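Malate oxidoreductase (Thermotoga maritima, PDB 1VL6) probably catalyses the NAD-dependent oxidative decarboxylation of malate to pyruvate and carbon dioxide. Local coordinates at residues E234-E239 and E243-T248; A177-A182 and V193-N198; I114-S119 and I125-S130; I290-L293 and E299-P302; R358-E363 and I367-F372. One frame throughout, in Å; residues are numbered along the deposited sequence. Where two conformers were deposited one is given.

Contact 1: E234-E239 and E243-T248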
# COMPACT_ATOMS: atom_id res chain seq x y z
N GLU A 234 -44.36 31.07 -15.27
CA GLU A 234 -42.99 31.52 -15.54
C GLU A 234 -41.99 30.88 -14.58
O GLU A 234 -40.89 30.51 -14.97
CB GLU A 234 -42.85 33.05 -15.37
CG GLU A 234 -43.85 33.92 -16.14
CD GLU A 234 -43.72 33.81 -17.67
OE1 GLU A 234 -42.69 33.27 -18.15
OE2 GLU A 234 -44.66 34.28 -18.39
N THR A 235 -42.39 30.77 -13.32
CA THR A 235 -41.49 30.34 -12.24
C THR A 235 -41.14 28.86 -12.27
O THR A 235 -40.31 28.43 -11.47
CB THR A 235 -42.11 30.67 -10.83
OG1 THR A 235 -43.35 29.97 -10.63
CG2 THR A 235 -42.51 32.15 -10.72
N CYS A 236 -41.76 28.10 -13.17
CA CYS A 236 -41.58 26.64 -13.24
C CYS A 236 -40.90 26.11 -14.50
O CYS A 236 -41.55 25.79 -15.58
CB CYS A 236 -42.89 25.96 -12.90
SG CYS A 236 -43.12 26.29 -11.13
N LEU A 237 -39.57 26.01 -14.29
CA LEU A 237 -38.58 25.75 -15.34
C LEU A 237 -38.57 24.29 -15.76
O LEU A 237 -38.17 24.01 -16.88
CB LEU A 237 -37.16 26.23 -14.91
CG LEU A 237 -36.89 27.67 -14.37
CD1 LEU A 237 -35.66 28.27 -15.05
CD2 LEU A 237 -38.04 28.67 -14.53
N ASN A 238 -39.00 23.37 -14.89
CA ASN A 238 -39.33 22.01 -15.29
C ASN A 238 -40.45 21.47 -14.45
O ASN A 238 -40.92 22.12 -13.54
CB ASN A 238 -38.11 21.04 -15.24
CG ASN A 238 -37.17 21.30 -14.04
OD1 ASN A 238 -37.64 21.01 -12.83
ND2 ASN A 238 -36.03 21.71 -14.22
N GLU A 239 -40.87 20.26 -14.78
CA GLU A 239 -41.75 19.48 -13.91
C GLU A 239 -41.31 19.44 -12.44
O GLU A 239 -42.16 19.37 -11.55
CB GLU A 239 -41.93 18.04 -14.47
CG GLU A 239 -40.79 17.51 -15.34
CD GLU A 239 -40.69 15.99 -15.38
OE1 GLU A 239 -41.17 15.30 -14.45
OE2 GLU A 239 -40.10 15.47 -16.34
N GLU A 243 -43.36 20.50 -9.13
CA GLU A 243 -43.59 19.62 -7.99
C GLU A 243 -43.32 20.38 -6.68
O GLU A 243 -44.12 20.31 -5.73
CB GLU A 243 -42.68 18.41 -8.08
CG GLU A 243 -43.03 17.31 -7.11
CD GLU A 243 -41.89 16.33 -6.90
OE1 GLU A 243 -40.99 16.24 -7.76
OE2 GLU A 243 -41.88 15.66 -5.86
N ILE A 244 -42.21 21.12 -6.65
CA ILE A 244 -41.85 21.89 -5.47
C ILE A 244 -42.84 22.99 -5.14
O ILE A 244 -43.22 23.20 -3.96
CB ILE A 244 -40.46 22.50 -5.61
CG1 ILE A 244 -39.41 21.38 -5.73
CG2 ILE A 244 -40.14 23.39 -4.38
CD1 ILE A 244 -39.34 20.44 -4.56
N ALA A 245 -43.28 23.68 -6.17
CA ALA A 245 -44.24 24.75 -5.96
C ALA A 245 -45.49 24.19 -5.27
O ALA A 245 -46.16 24.89 -4.51
CB ALA A 245 -44.62 25.41 -7.28
N ARG A 246 -45.82 22.95 -5.57
CA ARG A 246 -47.05 22.38 -5.02
C ARG A 246 -46.97 21.97 -3.56
O ARG A 246 -47.97 21.84 -2.90
CB ARG A 246 -47.48 21.19 -5.83
CG ARG A 246 -48.05 21.62 -7.12
CD ARG A 246 -48.01 20.56 -8.14
NE ARG A 246 -49.00 20.87 -9.15
CZ ARG A 246 -48.94 20.44 -10.39
NH1 ARG A 246 -47.94 19.67 -10.78
NH2 ARG A 246 -49.88 20.79 -11.23
N ILE A 247 -45.76 21.79 -3.04
CA ILE A 247 -45.64 21.41 -1.65
C ILE A 247 -45.01 22.51 -0.85
O ILE A 247 -44.60 22.27 0.28
CB ILE A 247 -44.81 20.11 -1.48
CG1 ILE A 247 -43.45 20.23 -2.20
CG2 ILE A 247 -45.64 18.92 -1.92
CD1 ILE A 247 -42.52 19.07 -2.00
N THR A 248 -44.97 23.73 -1.39
CA THR A 248 -44.28 24.86 -0.70
C THR A 248 -45.13 26.09 -0.66
O THR A 248 -46.23 26.10 -1.14
CB THR A 248 -42.95 25.22 -1.34
OG1 THR A 248 -43.11 25.29 -2.75
CG2 THR A 248 -41.91 24.14 -1.08
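C236 and A245 make the closely packed part of this contact: SG of C236 rests against CB of A245 at 4.2 Å. Both side chains leave their backbones heading for the other segment, so the loop leans on the helix through one sulfur and one methyl group. Further up, the segments join through the backbone. E243 N donates to E239 O over 2.9 Å, with an N-H...O angle of 152°, the bond of an opening helical turn. N238 stands just ahead as N-cap, and its OD1 takes the N-H of H241, a backbone donor that has no helical carbonyl before it.

The outer side is looser and acidic. E243 has CG anti to its backbone N (chi1 -168°) and an extended chain beyond, so its carboxylate is carried well away from the backbone bond. E239 OE1 and E243 OE1 remain 6.8 Å apart, and each acid has its own basic partner: R150 for E239 and K209 for E243, whose other oxygen bonds to the hydroxyl of Y205. These bridges probably ease the repulsion between the two carboxylates.

All this lies at the surface of the NAD-binding domain, where the loop after strand 226-227 turns into helix 239-246. That helix packs on helix 202-214, with I244 against Y205 and V208, while A245 also touches L228.

Contact 2: A177-A182 and V193-N198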
# COMPACT_ATOMS: atom_id res chain seq x y z
N ALA A 177 -28.71 18.75 8.98
CA ALA A 177 -28.13 18.74 10.32
C ALA A 177 -27.74 20.14 10.74
O ALA A 177 -27.97 20.53 11.86
CB ALA A 177 -26.93 17.84 10.38
N ALA A 178 -27.13 20.89 9.83
CA ALA A 178 -26.74 22.26 10.14
C ALA A 178 -27.98 23.05 10.52
O ALA A 178 -27.96 23.83 11.46
CB ALA A 178 -26.07 22.89 8.91
N PHE A 179 -29.06 22.85 9.76
CA PHE A 179 -30.30 23.59 10.00
C PHE A 179 -30.86 23.28 11.36
O PHE A 179 -31.19 24.18 12.12
CB PHE A 179 -31.34 23.24 8.97
CG PHE A 179 -32.71 23.71 9.32
CD1 PHE A 179 -33.09 25.01 9.09
CD2 PHE A 179 -33.65 22.85 9.82
CE1 PHE A 179 -34.37 25.43 9.36
CE2 PHE A 179 -34.94 23.28 10.10
CZ PHE A 179 -35.29 24.57 9.86
N LEU A 180 -30.93 22.00 11.70
CA LEU A 180 -31.42 21.61 13.04
C LEU A 180 -30.66 22.25 14.18
O LEU A 180 -31.27 22.72 15.15
CB LEU A 180 -31.42 20.10 13.23
CG LEU A 180 -32.44 19.40 12.33
CD1 LEU A 180 -32.25 17.91 12.37
CD2 LEU A 180 -33.86 19.75 12.69
N ASN A 181 -29.34 22.27 14.08
CA ASN A 181 -28.53 22.87 15.13
C ASN A 181 -28.66 24.39 15.16
O ASN A 181 -28.79 25.01 16.22
CB ASN A 181 -27.10 22.39 15.00
CG ASN A 181 -26.89 20.99 15.60
OD1 ASN A 181 -27.77 20.41 16.25
ND2 ASN A 181 -25.72 20.46 15.38
N ALA A 182 -28.66 25.01 14.00
CA ALA A 182 -28.88 26.44 13.96
C ALA A 182 -30.24 26.81 14.60
O ALA A 182 -30.35 27.76 15.35
CB ALA A 182 -28.79 26.93 12.50
N VAL A 193 -41.05 28.47 11.68
CA VAL A 193 -40.09 29.27 10.92
C VAL A 193 -40.34 29.33 9.42
O VAL A 193 -40.79 28.33 8.83
CB VAL A 193 -38.61 28.81 11.11
CG1 VAL A 193 -38.19 29.13 12.49
CG2 VAL A 193 -38.46 27.35 10.83
N LYS A 194 -40.01 30.49 8.82
CA LYS A 194 -40.04 30.67 7.39
C LYS A 194 -38.62 30.47 6.86
O LYS A 194 -37.70 31.20 7.27
CB LYS A 194 -40.49 32.08 7.07
CG LYS A 194 -40.52 32.48 5.59
CD LYS A 194 -40.83 33.99 5.38
CE LYS A 194 -41.52 34.25 4.02
NZ LYS A 194 -41.34 35.65 3.53
N VAL A 195 -38.45 29.50 5.96
CA VAL A 195 -37.18 29.15 5.43
C VAL A 195 -37.16 29.35 3.94
O VAL A 195 -37.96 28.74 3.24
CB VAL A 195 -36.88 27.70 5.66
CG1 VAL A 195 -35.44 27.36 5.15
CG2 VAL A 195 -37.05 27.34 7.14
N VAL A 196 -36.25 30.20 3.44
CA VAL A 196 -36.16 30.47 2.03
C VAL A 196 -35.06 29.60 1.46
O VAL A 196 -33.93 29.72 1.90
CB VAL A 196 -35.83 31.92 1.75
CG1 VAL A 196 -35.52 32.11 0.27
CG2 VAL A 196 -36.98 32.80 2.09
N VAL A 197 -35.37 28.76 0.48
CA VAL A 197 -34.36 28.02 -0.24
C VAL A 197 -34.20 28.58 -1.64
O VAL A 197 -35.15 28.57 -2.42
CB VAL A 197 -34.74 26.56 -0.35
CG1 VAL A 197 -33.62 25.76 -1.11
CG2 VAL A 197 -34.99 25.98 1.01
N ASN A 198 -32.99 29.03 -1.99
CA ASN A 198 -32.76 29.60 -3.31
C ASN A 198 -31.83 28.74 -4.14
O ASN A 198 -30.70 28.46 -3.73
CB ASN A 198 -32.12 30.97 -3.18
CG ASN A 198 -32.01 31.70 -4.54
OD1 ASN A 198 -33.00 32.19 -5.03
ND2 ASN A 198 -30.80 31.78 -5.11
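K194 NZ is gripped by two carbonyl oxygens, A260 O and E262 O, while the residues before and after it in sequence, V193 and V195, point at F179. The ammonium end is thus held apart from the greasy part of the contact, where no hydrogen bond passes between the segments.

The phenyl ring of F179 does all the bridging. With CG anti to the backbone N (chi1 167°), the ring reaches out from helix 166-186 to the strand. Its CE1 meets CG2 of V195 at 4.0 Å, and its CZ comes within 4.3 Å of CG2 of V193, a methyl that sits at the edge of the ring, near its plane. V195 can offer its own CG2 to F179 because its other methyl, CG1, takes the place anti to N (chi1 -177°). The backbones stay well apart, with CA of F179 and CA of V195 10.0 Å from each other.

Other side chains close round the ring: F266 meets it with the two ring planes about 55° apart, and L211 and V216 touch both F179 and V195. The whole contact is buried. A long helix laid on the first strand of a largely parallel sheet, with a GxGxxG-like turn and helix 202-214 following that strand, is what one expects of a Rossmann-type dinucleotide-binding domain, here probably the NAD-binding half of the enzyme.

Contact 3: I114-S119 and I125-S130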
# COMPACT_ATOMS: atom_id res chain seq x y z
N ILE A 114 -15.59 6.01 -12.61
CA ILE A 114 -16.19 5.63 -13.83
C ILE A 114 -16.84 6.83 -14.49
O ILE A 114 -17.97 7.20 -14.17
CB ILE A 114 -17.15 4.51 -13.55
CG1 ILE A 114 -16.33 3.24 -13.35
CG2 ILE A 114 -18.08 4.29 -14.76
CD1 ILE A 114 -17.08 2.21 -12.63
N CYS A 115 -16.07 7.43 -15.38
CA CYS A 115 -16.42 8.63 -16.07
C CYS A 115 -16.81 8.26 -17.49
O CYS A 115 -15.98 7.77 -18.30
CB CYS A 115 -15.20 9.55 -16.08
SG CYS A 115 -14.85 10.43 -14.52
N LEU A 116 -18.07 8.54 -17.82
CA LEU A 116 -18.71 8.03 -19.01
C LEU A 116 -18.76 9.07 -20.10
O LEU A 116 -19.08 10.23 -19.82
CB LEU A 116 -20.14 7.64 -18.69
CG LEU A 116 -20.17 6.63 -17.55
CD1 LEU A 116 -21.63 6.44 -17.08
CD2 LEU A 116 -19.50 5.32 -17.98
N SER A 117 -18.50 8.67 -21.34
CA SER A 117 -18.69 9.58 -22.47
C SER A 117 -20.10 9.50 -23.03
O SER A 117 -20.28 9.65 -24.21
CB SER A 117 -17.67 9.34 -23.59
OG SER A 117 -17.59 7.95 -23.91
N GLU A 118 -21.11 9.28 -22.20
CA GLU A 118 -22.47 9.20 -22.66
C GLU A 118 -23.27 10.04 -21.71
O GLU A 118 -23.08 9.96 -20.50
CB GLU A 118 -22.97 7.75 -22.65
CG GLU A 118 -24.48 7.57 -22.91
CD GLU A 118 -24.89 8.08 -24.28
OE1 GLU A 118 -24.48 7.44 -25.27
OE2 GLU A 118 -25.58 9.12 -24.35
N SER A 119 -24.15 10.86 -22.24
CA SER A 119 -24.86 11.75 -21.39
C SER A 119 -26.40 11.74 -21.53
O SER A 119 -27.08 12.39 -20.71
CB SER A 119 -24.23 13.13 -21.53
OG SER A 119 -24.65 13.68 -22.74
N ILE A 125 -28.42 5.28 -17.48
CA ILE A 125 -29.11 4.34 -16.58
C ILE A 125 -28.74 2.89 -16.94
O ILE A 125 -28.34 2.09 -16.08
CB ILE A 125 -30.65 4.53 -16.64
CG1 ILE A 125 -31.02 5.82 -15.96
CG2 ILE A 125 -31.37 3.40 -15.92
CD1 ILE A 125 -32.44 6.19 -16.15
N SER A 126 -28.83 2.55 -18.22
CA SER A 126 -28.55 1.18 -18.57
C SER A 126 -27.08 0.83 -18.42
O SER A 126 -26.77 -0.33 -18.17
CB SER A 126 -29.05 0.81 -19.97
OG SER A 126 -28.67 1.76 -20.93
N ILE A 127 -26.18 1.80 -18.60
CA ILE A 127 -24.76 1.52 -18.40
C ILE A 127 -24.52 1.21 -16.93
O ILE A 127 -23.88 0.25 -16.56
CB ILE A 127 -23.84 2.69 -18.88
CG1 ILE A 127 -23.89 2.86 -20.39
CG2 ILE A 127 -22.37 2.41 -18.52
CD1 ILE A 127 -23.44 4.24 -20.82
N VAL A 128 -25.04 2.01 -16.05
CA VAL A 128 -24.72 1.80 -14.67
C VAL A 128 -25.36 0.50 -14.16
O VAL A 128 -24.73 -0.22 -13.37
CB VAL A 128 -25.14 2.99 -13.89
CG1 VAL A 128 -24.89 2.78 -12.41
CG2 VAL A 128 -24.43 4.21 -14.45
N LYS A 129 -26.58 0.19 -14.59
CA LYS A 129 -27.20 -1.09 -14.22
C LYS A 129 -26.32 -2.26 -14.58
O LYS A 129 -26.24 -3.23 -13.84
CB LYS A 129 -28.53 -1.28 -14.90
CG LYS A 129 -29.70 -0.61 -14.18
CD LYS A 129 -30.85 -0.32 -15.15
CE LYS A 129 -31.49 -1.57 -15.74
NZ LYS A 129 -32.73 -1.92 -14.97
N SER A 130 -25.66 -2.16 -15.73
CA SER A 130 -24.85 -3.23 -16.25
C SER A 130 -23.62 -3.48 -15.39
O SER A 130 -23.03 -4.55 -15.48
CB SER A 130 -24.41 -2.94 -17.68
OG SER A 130 -23.37 -1.96 -17.76
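L116 and I127 carry the apolar part of the contact: their side chains run alongside each other in opposing senses, with CD2 of L116 4.1 Å from CG2 of I127. The other branch of the leucine, CD1, reaches V128 CG2 at 4.4 Å, so the forked end of L116 serves two successive residues of the helix. I127 is used at both ends: its CG2 takes the leucine, and CD1, at the end of its longer branch, packs on the aliphatic part of E118, 4.0 Å from CB and about as far from CG. No hydrogen bond crosses between the segments.

The polar contacts lie at the margins. E118 has CG anti to its backbone N (chi1 171°), then bends at chi2 (61°), which turns the carboxylate back towards its own chain. There OE2 accepts the N-H of E120, with a weak second bond from S119 N. The acid is thus occupied just ahead of helix 121-130, while its methylene groups stay available to I127. On the helix, S130 OG bonds back to I127 O over 2.6 Å.

A second subunit covers part of the contact. L131 of that subunit packs on L116, S130 of that subunit touches I127, and S134 of that subunit bonds through its OG to C115 N.

Strand 110-115 is an outer strand of its parallel sheet within the chain. Helix 121-130 follows it in a beta-alpha-beta crossover to strand 137-140, passing strand 71-76, whose V75 touches both L116 and V128; helix 147-158 packs beside it.

Contact 4: I290-L293 and E299-P302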
# COMPACT_ATOMS: atom_id res chain seq x y z
N ILE A 290 -28.17 32.46 7.78
CA ILE A 290 -27.79 32.57 6.37
C ILE A 290 -26.81 31.43 6.05
O ILE A 290 -25.65 31.44 6.53
CB ILE A 290 -27.04 33.90 6.11
CG1 ILE A 290 -27.88 35.11 6.51
CG2 ILE A 290 -26.56 34.01 4.64
CD1 ILE A 290 -29.04 35.34 5.71
N PHE A 291 -27.30 30.43 5.29
CA PHE A 291 -26.49 29.35 4.80
C PHE A 291 -26.27 29.79 3.35
O PHE A 291 -27.21 29.73 2.52
CB PHE A 291 -27.24 28.01 4.83
CG PHE A 291 -27.43 27.37 6.19
CD1 PHE A 291 -27.09 27.99 7.38
CD2 PHE A 291 -28.06 26.12 6.28
CE1 PHE A 291 -27.31 27.36 8.60
CE2 PHE A 291 -28.28 25.48 7.50
CZ PHE A 291 -27.90 26.10 8.66
N ALA A 292 -25.07 30.27 3.03
CA ALA A 292 -24.83 30.74 1.68
C ALA A 292 -23.83 29.81 1.08
O ALA A 292 -22.63 30.04 1.17
CB ALA A 292 -24.33 32.19 1.68
N LEU A 293 -24.35 28.78 0.42
CA LEU A 293 -23.55 27.63 0.01
C LEU A 293 -23.20 27.64 -1.49
O LEU A 293 -22.60 26.70 -2.00
CB LEU A 293 -24.28 26.33 0.38
CG LEU A 293 -24.88 26.30 1.79
CD1 LEU A 293 -25.59 25.04 2.08
CD2 LEU A 293 -23.83 26.54 2.79
N GLU A 299 -23.48 33.29 -1.81
CA GLU A 299 -24.55 34.21 -2.16
C GLU A 299 -24.35 35.61 -1.54
O GLU A 299 -24.75 36.63 -2.13
CB GLU A 299 -25.92 33.66 -1.78
CG GLU A 299 -26.45 32.62 -2.77
CD GLU A 299 -26.03 31.19 -2.44
OE1 GLU A 299 -25.10 31.00 -1.64
OE2 GLU A 299 -26.63 30.24 -3.03
N ILE A 300 -23.72 35.65 -0.36
CA ILE A 300 -23.26 36.91 0.20
C ILE A 300 -22.00 36.67 0.94
O ILE A 300 -21.84 35.60 1.50
CB ILE A 300 -24.31 37.51 1.13
CG1 ILE A 300 -23.81 38.83 1.73
CG2 ILE A 300 -24.65 36.54 2.23
CD1 ILE A 300 -24.91 39.61 2.49
N ASP A 301 -21.08 37.64 0.94
CA ASP A 301 -19.84 37.50 1.66
C ASP A 301 -20.17 37.28 3.13
O ASP A 301 -21.02 37.96 3.66
CB ASP A 301 -18.95 38.72 1.49
CG ASP A 301 -17.71 38.64 2.35
OD1 ASP A 301 -16.79 37.83 2.05
OD2 ASP A 301 -17.60 39.34 3.38
N PRO A 302 -19.56 36.29 3.76
CA PRO A 302 -19.91 35.97 5.15
C PRO A 302 -19.66 37.09 6.14
O PRO A 302 -20.50 37.33 7.00
CB PRO A 302 -19.05 34.74 5.49
CG PRO A 302 -18.61 34.17 4.17
CD PRO A 302 -18.57 35.34 3.20
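I290 and I300 cross at about a right angle and meet methyl to methyl, with 4.0 Å between CG2 of I290 and CG2 of I300. The two isoleucines present this branch differently. In I290, CG2 is anti to the backbone N; in I300 the longer CG1 branch takes that place (chi1 179°), and CG2 is left between N and the carbonyl carbon. The same I300 methyl also lies 4.4 Å from A292 CB.

Strand 289-292 ends here, parallel to both neighbours in a mostly parallel sheet, and the loop folds back over its end before helix 302-307 begins, the linking helix of a beta-alpha-beta unit that returns to strand 312-315 in the Rossmann-type domain. D301 is the N-cap of that helix, its OD2 taking L304 N.

E299 comes at the strand end from the loop. Its chain bends at chi2 (89°), bringing OE1 round to the backbone beyond A292, 3.6 Å from A292 CB. OE1 also sits near L293 N, but the angle is poor, and the bond goes instead to A294 N. OE2 is bonded to the hydroxyl OG of S271, in the loop after strand 266-269.

Contact 5: R358-E363 and I367-F372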
# COMPACT_ATOMS: atom_id res chain seq x y z
N ARG A 358 -25.69 15.64 16.24
CA ARG A 358 -25.39 15.38 17.64
C ARG A 358 -23.87 15.24 17.75
O ARG A 358 -23.34 15.08 18.84
CB ARG A 358 -26.15 14.17 18.20
CG ARG A 358 -25.53 12.84 17.82
CD ARG A 358 -26.29 11.59 18.27
NE ARG A 358 -25.67 10.41 17.65
CZ ARG A 358 -24.53 9.85 18.08
NH1 ARG A 358 -23.90 10.36 19.15
NH2 ARG A 358 -24.01 8.79 17.46
N SER A 359 -23.16 15.31 16.64
CA SER A 359 -21.73 15.05 16.74
C SER A 359 -20.97 16.30 17.22
O SER A 359 -19.77 16.34 17.15
CB SER A 359 -21.20 14.45 15.42
OG SER A 359 -21.57 13.06 15.33
N CYS A 360 -21.68 17.33 17.69
CA CYS A 360 -21.02 18.44 18.33
C CYS A 360 -21.96 19.12 19.24
O CYS A 360 -23.14 18.84 19.19
CB CYS A 360 -20.55 19.44 17.29
SG CYS A 360 -21.86 20.39 16.46
N GLU A 361 -21.44 20.00 20.10
CA GLU A 361 -22.27 20.93 20.88
C GLU A 361 -22.37 22.28 20.09
O GLU A 361 -21.40 23.02 19.90
CB GLU A 361 -21.72 21.05 22.30
CG GLU A 361 -22.71 21.66 23.31
CD GLU A 361 -24.05 20.93 23.36
OE1 GLU A 361 -24.03 19.69 23.62
OE2 GLU A 361 -25.12 21.58 23.15
N PRO A 362 -23.53 22.54 19.52
CA PRO A 362 -23.63 23.64 18.60
C PRO A 362 -23.44 24.98 19.29
O PRO A 362 -23.89 25.17 20.41
CB PRO A 362 -25.00 23.47 17.94
CG PRO A 362 -25.78 22.60 18.82
CD PRO A 362 -24.81 21.81 19.65
N GLU A 363 -22.71 25.85 18.61
CA GLU A 363 -22.55 27.25 18.97
C GLU A 363 -22.65 28.03 17.65
O GLU A 363 -22.48 27.45 16.58
CB GLU A 363 -21.18 27.51 19.62
CG GLU A 363 -20.85 26.69 20.88
CD GLU A 363 -21.76 26.97 22.07
OE1 GLU A 363 -22.75 27.74 21.95
OE2 GLU A 363 -21.49 26.42 23.13
N ILE A 367 -21.80 25.26 14.24
CA ILE A 367 -23.13 24.58 14.26
C ILE A 367 -23.10 23.13 13.82
O ILE A 367 -24.08 22.40 13.98
CB ILE A 367 -24.12 25.34 13.41
CG1 ILE A 367 -23.80 25.17 11.92
CG2 ILE A 367 -24.10 26.78 13.81
CD1 ILE A 367 -24.63 26.03 10.96
N ILE A 368 -21.97 22.72 13.25
CA ILE A 368 -21.69 21.34 12.91
C ILE A 368 -20.22 21.07 13.08
O ILE A 368 -19.45 22.02 13.19
CB ILE A 368 -22.07 21.04 11.48
CG1 ILE A 368 -21.54 22.12 10.54
CG2 ILE A 368 -23.54 20.92 11.37
CD1 ILE A 368 -21.72 21.69 9.14
N PRO A 369 -19.83 19.79 13.11
CA PRO A 369 -18.41 19.42 13.21
C PRO A 369 -17.69 19.69 11.91
O PRO A 369 -18.34 19.97 10.89
CB PRO A 369 -18.43 17.90 13.46
CG PRO A 369 -19.79 17.43 13.17
CD PRO A 369 -20.72 18.60 13.07
N GLU A 370 -16.36 19.63 11.94
CA GLU A 370 -15.56 19.64 10.72
C GLU A 370 -15.31 18.19 10.32
O GLU A 370 -15.38 17.28 11.17
CB GLU A 370 -14.20 20.27 10.91
CG GLU A 370 -14.23 21.71 11.32
CD GLU A 370 -13.14 22.01 12.31
OE1 GLU A 370 -11.97 21.65 12.00
OE2 GLU A 370 -13.48 22.58 13.37
N ALA A 371 -14.93 18.00 9.06
CA ALA A 371 -14.78 16.69 8.43
C ALA A 371 -13.65 15.91 8.96
O ALA A 371 -13.68 14.68 8.89
CB ALA A 371 -14.56 16.83 7.01
N PHE A 372 -12.62 16.59 9.43
CA PHE A 372 -11.46 15.89 10.01
C PHE A 372 -11.72 15.34 11.39
O PHE A 372 -10.88 14.63 11.96
CB PHE A 372 -10.24 16.81 10.04
CG PHE A 372 -9.70 17.08 8.69
CD1 PHE A 372 -8.89 16.16 8.06
CD2 PHE A 372 -10.07 18.21 8.00
CE1 PHE A 372 -8.42 16.39 6.80
CE2 PHE A 372 -9.61 18.45 6.72
CZ PHE A 372 -8.78 17.53 6.13
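The peptide joining I368 to P369 has SG of C360 over one of its faces, 3.8 Å from I368 C, with I368 CA at 3.7 Å; at the margin of that peptide, CD of P369 comes 4.0 Å from the same sulfur. C360 reaches this place because its SG stands between the backbone N and the carbonyl carbon (chi1 71°), directed at the opposite segment. Next along the ring of P369, CG touches S359 CB at 4.0 Å, so two successive residues of 358-363, S359 and C360, approach the proline from the same side. S359 OG is not part of this packing: it bonds to A355 O, and N379 ND2 is a further partner.

The two segments belong to one long connection between helix 346-358 and helix 374-386, which doubles back on itself. Their touching parts run 142° apart, roughly antiparallel, yet no hydrogen bond links them; this is an open loop of the NAD-binding domain and not a beta hairpin.

Nearer the bend the other proline joins in, P362 CB lying 4.2 Å from I367 O. I367 turns its CG2 methyl back to the carbonyl oxygen of E363, with CG2 anti to the carbonyl carbon of its own residue. Its backbone N, though close to that same oxygen, bonds to N322 OD1. P362 is also covered by K184 and L185 of helix 166-186, and P369 and S359 both rest on V376 of helix 374-386.

How the contacts relate
Contacts 2, 4 and 5 form one continuous body in the NAD-binding domain. F291 joins them: its CE2 lies 3.6 Å from F179 N, and its CE1 is 3.8 Å from I367 CD1. N181 ND2 probably also hydrogen-bonds to I367 O, tying contact 2 to contact 5. The GxGxxG-like turn, a likely place for NAD, directly follows segment 193-198, and the E299 side chain of contact 4 lies near it without touching. Contact 1 stands apart at the domain surface, its nearest atoms about 7 Å from contact 2. Contact 3 belongs to the N-terminal domain, its centre about 35 Å from those of contacts 2 and 4.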